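PDB 6BJA: acetyl-CoA acetyltransferase A from Ascaris suum, which catalyses acetyl transfer as a thiolase of lipid metabolism, using coenzyme A thioesters such as acetyl-CoA and probably forming an acyl-thioester on a cysteine. Local coordinates for residues A[19-24]-A[255-260]; A[61-66]-A[121-126]. All coordinates share one frame; numbering follows the deposited sequence.

Contact 1 of 2, residues A[19-24]-A[255-260]; sequences TPIASF and TINDGA
Over the centre of one face of the Phe24 ring sits the methyl CD1 of Ile256, 3.3 Å from the centroid and only 8° off the ring normal, a CH-pi contact. Leu148 of helix 147-153 also touches both side chains, and Arg134 of a second subunit packs on Phe24. The amide of Asn257 is a second flat group: its ND2 gives a hydrogen bond of 3.0 Å to Ala22 O, which lies nearly in the amide plane, while OD1 takes the hydroxyl of Thr255 on a lone pair and the backbone N of His355, a predicted catalytic residue. CG lies beside the backbone N of Asn257 (chi1 -64°), which brings ND2 up to the partner strand. Ala22 O accepts a second bond from Asp258 N, on the opposite face of its carbonyl plane from ND2. Strands 11-23 and 257-267 are antiparallel neighbours in the mixed sheet of the thiolase fold; Ala22 and Asp258 form a hydrogen-bonded pair, Ala22 N donating to Asp258 O at 2.9 Å. At the far end Thr19 N donates to Ala260 O, and Thr19 OG1 replaces a backbone acceptor for Ala260 N at 3.0 Å while donating to Pro20 O. Glycine suits position 259, where a CB would point at 19-24, tight against Ile21 CG1. Water bridges Ser23 O to Asp258 OD2, which also bonds Ser126 OG.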
loop_
_atom_site.group_PDB
_atom_site.type_symbol
_atom_site.label_atom_id
_atom_site.label_comp_id
_atom_site.label_asym_id
_atom_site.label_seq_id
_atom_site.Cartn_x
_atom_site.Cartn_y
_atom_site.Cartn_z
ATOM N N THR A 19 1.391 -9.993 -31.714
ATOM C CA THR A 19 0.604 -8.787 -31.592
ATOM C C THR A 19 1.440 -7.603 -32.035
ATOM O O THR A 19 2.675 -7.665 -32.046
ATOM C CB THR A 19 0.137 -8.543 -30.147
ATOM O OG1 THR A 19 1.287 -8.250 -29.336
ATOM C CG2 THR A 19 -0.623 -9.721 -29.586
ATOM N N PRO A 20 0.784 -6.495 -32.394
ATOM C CA PRO A 20 1.503 -5.231 -32.365
ATOM C C PRO A 20 2.005 -5.021 -30.946
ATOM O O PRO A 20 1.420 -5.546 -29.980
ATOM C CB PRO A 20 0.451 -4.190 -32.723
ATOM C CG PRO A 20 -0.737 -4.995 -33.227
ATOM C CD PRO A 20 -0.655 -6.284 -32.485
ATOM N N ILE A 21 3.062 -4.243 -30.819
ATOM C CA ILE A 21 3.653 -3.960 -29.517
ATOM C C ILE A 21 3.175 -2.584 -29.072
ATOM O O ILE A 21 3.347 -1.607 -29.800
ATOM C CB ILE A 21 5.181 -4.021 -29.578
ATOM C CG1 ILE A 21 5.646 -5.434 -29.958
ATOM C CG2 ILE A 21 5.767 -3.589 -28.263
ATOM C CD1 ILE A 21 7.101 -5.513 -30.353
ATOM N N ALA A 22 2.540 -2.504 -27.904
ATOM C CA ALA A 22 1.981 -1.244 -27.422
ATOM C C ALA A 22 2.897 -0.595 -26.390
ATOM O O ALA A 22 3.706 -1.266 -25.724
ATOM C CB ALA A 22 0.581 -1.454 -26.836
ATOM N N SER A 23 2.797 0.725 -26.296
ATOM C CA SER A 23 3.535 1.479 -25.298
ATOM C C SER A 23 3.022 1.234 -23.878
ATOM O O SER A 23 1.933 0.719 -23.645
ATOM C CB SER A 23 3.471 2.966 -25.608
ATOM O OG SER A 23 4.049 3.197 -26.878
ATOM N N PHE A 24 3.843 1.611 -22.914
ATOM C CA PHE A 24 3.484 1.492 -21.510
ATOM C C PHE A 24 2.257 2.314 -21.139
ATOM O O PHE A 24 2.195 3.513 -21.446
ATOM C CB PHE A 24 4.702 1.928 -20.712
ATOM C CG PHE A 24 4.573 1.815 -19.227
ATOM C CD1 PHE A 24 4.299 0.597 -18.612
ATOM C CD2 PHE A 24 4.817 2.916 -18.429
ATOM C CE1 PHE A 24 4.233 0.499 -17.226
ATOM C CE2 PHE A 24 4.759 2.828 -17.042
ATOM C CZ PHE A 24 4.468 1.619 -16.445
ATOM N N THR A 255 12.398 0.550 -24.540
ATOM C CA THR A 255 11.339 1.056 -23.687
ATOM C C THR A 255 10.643 -0.116 -22.997
ATOM O O THR A 255 10.985 -1.269 -23.240
ATOM C CB THR A 255 10.312 1.846 -24.531
ATOM O OG1 THR A 255 9.970 1.075 -25.687
ATOM C CG2 THR A 255 10.909 3.162 -24.988
ATOM N N ILE A 256 9.688 0.193 -22.131
ATOM C CA ILE A 256 8.840 -0.850 -21.539
ATOM C C ILE A 256 7.505 -0.896 -22.304
ATOM O O ILE A 256 6.976 0.130 -22.759
ATOM C CB ILE A 256 8.650 -0.655 -20.018
ATOM C CG1 ILE A 256 7.872 0.592 -19.653
ATOM C CG2 ILE A 256 10.035 -0.624 -19.318
ATOM C CD1 ILE A 256 7.629 0.702 -18.123
ATOM N N ASN A 257 7.007 -2.115 -22.508
ATOM C CA ASN A 257 5.975 -2.363 -23.500
ATOM C C ASN A 257 5.114 -3.578 -23.190
ATOM O O ASN A 257 5.478 -4.421 -22.358
ATOM C CB ASN A 257 6.618 -2.553 -24.875
ATOM C CG ASN A 257 7.334 -1.306 -25.359
ATOM O OD1 ASN A 257 8.535 -1.126 -25.130
ATOM N ND2 ASN A 257 6.592 -0.423 -26.022
ATOM N N ASP A 258 3.978 -3.656 -23.895
ATOM C CA ASP A 258 3.054 -4.785 -23.832
ATOM C C ASP A 258 3.010 -5.513 -25.186
ATOM O O ASP A 258 2.954 -4.865 -26.231
ATOM C CB ASP A 258 1.616 -4.336 -23.498
ATOM C CG ASP A 258 1.501 -3.564 -22.191
ATOM O OD1 ASP A 258 2.341 -3.755 -21.302
ATOM O OD2 ASP A 258 0.524 -2.778 -22.058
ATOM N N GLY A 259 3.015 -6.843 -25.170
ATOM C CA GLY A 259 2.921 -7.612 -26.395
ATOM C C GLY A 259 3.112 -9.096 -26.202
ATOM O O GLY A 259 3.514 -9.537 -25.122
ATOM N N ALA A 260 2.820 -9.861 -27.252
ATOM C CA ALA A 260 2.985 -11.313 -27.241
ATOM C C ALA A 260 3.356 -11.837 -28.625
ATOM O O ALA A 260 3.141 -11.179 -29.639
ATOM C CB ALA A 260 1.716 -11.992 -26.732
HETATM O O HOH W 1 4.587 -8.608 -30.035
HETATM O O HOH W 2 -0.467 -0.715 -23.659
HETATM O O HOH W 3 6.497 2.549 -23.752
#

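Contact 2 of 2, residues A[61-66]-A[121-126]; sequences GNVLSA and GSESMS
The Glu123 carboxylate accepts hydrogen bonds from two successive backbone amides, one on each oxygen. OE1 accepts from Val63 N at 2.9 Å through its syn lone pair, and OE2 from Leu64 N at 2.8 Å, also on the syn side but 20° out of the carboxylate plane. With CG anti to the backbone N (chi1 -161°) and a bend at chi2, the buried acid is directed at these amides, where Leu64 centres an inverse gamma turn. OE1 has a further donor in Gly358 N; OE2 has a water at 2.7 Å, which in turn accepts from Ser124 N and from Asn62 ND2. Asn62 ND2 gives its other N-H to Ser122 O, nearly straight at 172° and in the amide plane, an amide side chain continuing the pairing where the backbones part. Before it, Gly61 and Gly121 make a parallel bridge with CA atoms 4.3 Å apart; neither puts a side chain on their shared face, which fits such close backbones. Ser122 N bonds Gly61 O. Beyond the acid, the apolar Leu64 CD1 meets Met125 CG at 4.2 Å. Ser122 OG is hydrogen-bonded to Ala33 O. The partners described for the carboxylate are backbone N-H groups and water, which may together stabilise a buried negative charge.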
loop_
_atom_site.group_PDB
_atom_site.type_symbol
_atom_site.label_atom_id
_atom_site.label_comp_id
_atom_site.label_asym_id
_atom_site.label_seq_id
_atom_site.Cartn_x
_atom_site.Cartn_y
_atom_site.Cartn_z
ATOM N N GLY A 61 6.922 -17.994 -22.114
ATOM C CA GLY A 61 7.824 -17.084 -21.441
ATOM C C GLY A 61 7.130 -15.861 -20.874
ATOM O O GLY A 61 6.313 -15.209 -21.542
ATOM N N ASN A 62 7.457 -15.542 -19.626
ATOM C CA ASN A 62 6.880 -14.409 -18.915
ATOM C C ASN A 62 7.777 -14.070 -17.751
ATOM O O ASN A 62 8.208 -14.963 -17.042
ATOM C CB ASN A 62 5.463 -14.733 -18.413
ATOM C CG ASN A 62 4.864 -13.611 -17.598
ATOM O OD1 ASN A 62 4.833 -13.657 -16.357
ATOM N ND2 ASN A 62 4.359 -12.596 -18.285
ATOM N N VAL A 63 8.082 -12.790 -17.581
ATOM C CA VAL A 63 8.965 -12.338 -16.516
ATOM C C VAL A 63 8.191 -11.801 -15.306
ATOM O O VAL A 63 8.448 -12.215 -14.173
ATOM C CB VAL A 63 9.929 -11.262 -17.043
ATOM C CG1 VAL A 63 10.886 -10.810 -15.931
ATOM C CG2 VAL A 63 10.684 -11.794 -18.254
ATOM N N LEU A 64 7.271 -10.863 -15.535
ATOM C CA LEU A 64 6.595 -10.179 -14.449
ATOM C C LEU A 64 5.267 -10.873 -14.198
ATOM O O LEU A 64 4.195 -10.422 -14.619
ATOM C CB LEU A 64 6.428 -8.694 -14.776
ATOM C CG LEU A 64 7.769 -8.011 -15.066
ATOM C CD1 LEU A 64 7.568 -6.692 -15.749
ATOM C CD2 LEU A 64 8.581 -7.851 -13.782
ATOM N N SER A 65 5.368 -11.981 -13.475
ATOM C CA SER A 65 4.222 -12.867 -13.300
ATOM C C SER A 65 3.339 -12.463 -12.127
ATOM O O SER A 65 2.307 -13.096 -11.891
ATOM C CB SER A 65 4.716 -14.291 -13.110
ATOM O OG SER A 65 5.474 -14.391 -11.914
ATOM N N ALA A 66 3.730 -11.436 -11.371
ATOM C CA ALA A 66 2.966 -11.078 -10.166
ATOM C C ALA A 66 1.539 -10.623 -10.469
ATOM O O ALA A 66 1.302 -9.699 -11.267
ATOM C CB ALA A 66 3.685 -9.996 -9.378
ATOM N N GLY A 121 5.610 -16.173 -25.911
ATOM C CA GLY A 121 5.929 -15.263 -24.836
ATOM C C GLY A 121 4.867 -14.191 -24.795
ATOM O O GLY A 121 4.299 -13.830 -25.826
ATOM N N SER A 122 4.609 -13.691 -23.593
ATOM C CA SER A 122 3.642 -12.633 -23.371
ATOM C C SER A 122 4.057 -11.798 -22.188
ATOM O O SER A 122 4.458 -12.327 -21.152
ATOM C CB SER A 122 2.248 -13.187 -23.105
ATOM O OG SER A 122 1.299 -12.121 -23.101
ATOM N N GLU A 123 3.947 -10.486 -22.330
ATOM C CA GLU A 123 4.290 -9.604 -21.239
ATOM C C GLU A 123 3.401 -8.389 -21.261
ATOM O O GLU A 123 3.237 -7.747 -22.306
ATOM C CB GLU A 123 5.761 -9.181 -21.315
ATOM C CG GLU A 123 6.293 -8.643 -19.994
ATOM C CD GLU A 123 6.658 -9.760 -19.014
ATOM O OE1 GLU A 123 7.470 -10.632 -19.406
ATOM O OE2 GLU A 123 6.170 -9.748 -17.858
ATOM N N SER A 124 2.800 -8.092 -20.112
ATOM C CA SER A 124 2.056 -6.858 -19.931
ATOM C C SER A 124 2.761 -6.046 -18.866
ATOM O O SER A 124 2.457 -6.154 -17.672
ATOM C CB SER A 124 0.621 -7.121 -19.516
ATOM O OG SER A 124 -0.092 -5.905 -19.363
ATOM N N MET A 125 3.702 -5.225 -19.293
ATOM C CA MET A 125 4.442 -4.446 -18.332
ATOM C C MET A 125 3.557 -3.344 -17.748
ATOM O O MET A 125 3.762 -2.903 -16.614
ATOM C CB MET A 125 5.713 -3.915 -18.979
ATOM C CG MET A 125 6.594 -5.050 -19.473
ATOM S SD MET A 125 8.159 -4.615 -20.270
ATOM C CE MET A 125 9.224 -4.199 -18.860
ATOM N N SER A 126 2.515 -2.963 -18.489
ATOM C CA SER A 126 1.525 -2.020 -17.991
ATOM C C SER A 126 0.853 -2.465 -16.706
ATOM O O SER A 126 0.378 -1.637 -15.940
ATOM C CB SER A 126 0.440 -1.799 -19.036
ATOM O OG SER A 126 0.956 -1.120 -20.174
HETATM O O HOH W 4 3.445 -9.662 -17.825
#

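In the fold
Contacts 1 and 2 are both buried and belong to one sheet, in which strands 257-267 and 116-124 are neighbours; contact 2 is nested in the chain between the segments of contact 1. They join directly through a backbone hydrogen bond between these strands, Glu123 N to Gly259 O at 3.0 Å, and Asp258 is shared by both. Contact 1 pairs two antiparallel strands and ends in an apolar patch beside bound coenzyme A, which touches Ile256. Contact 2 instead ties a loop leaving parallel strand 57-61 to its neighbour: after one parallel bridge, a carboxylate and an amide take over from strand bonds. Its Met125 lies near bound coenzyme A too, with side chain and ligand about 6 Å apart.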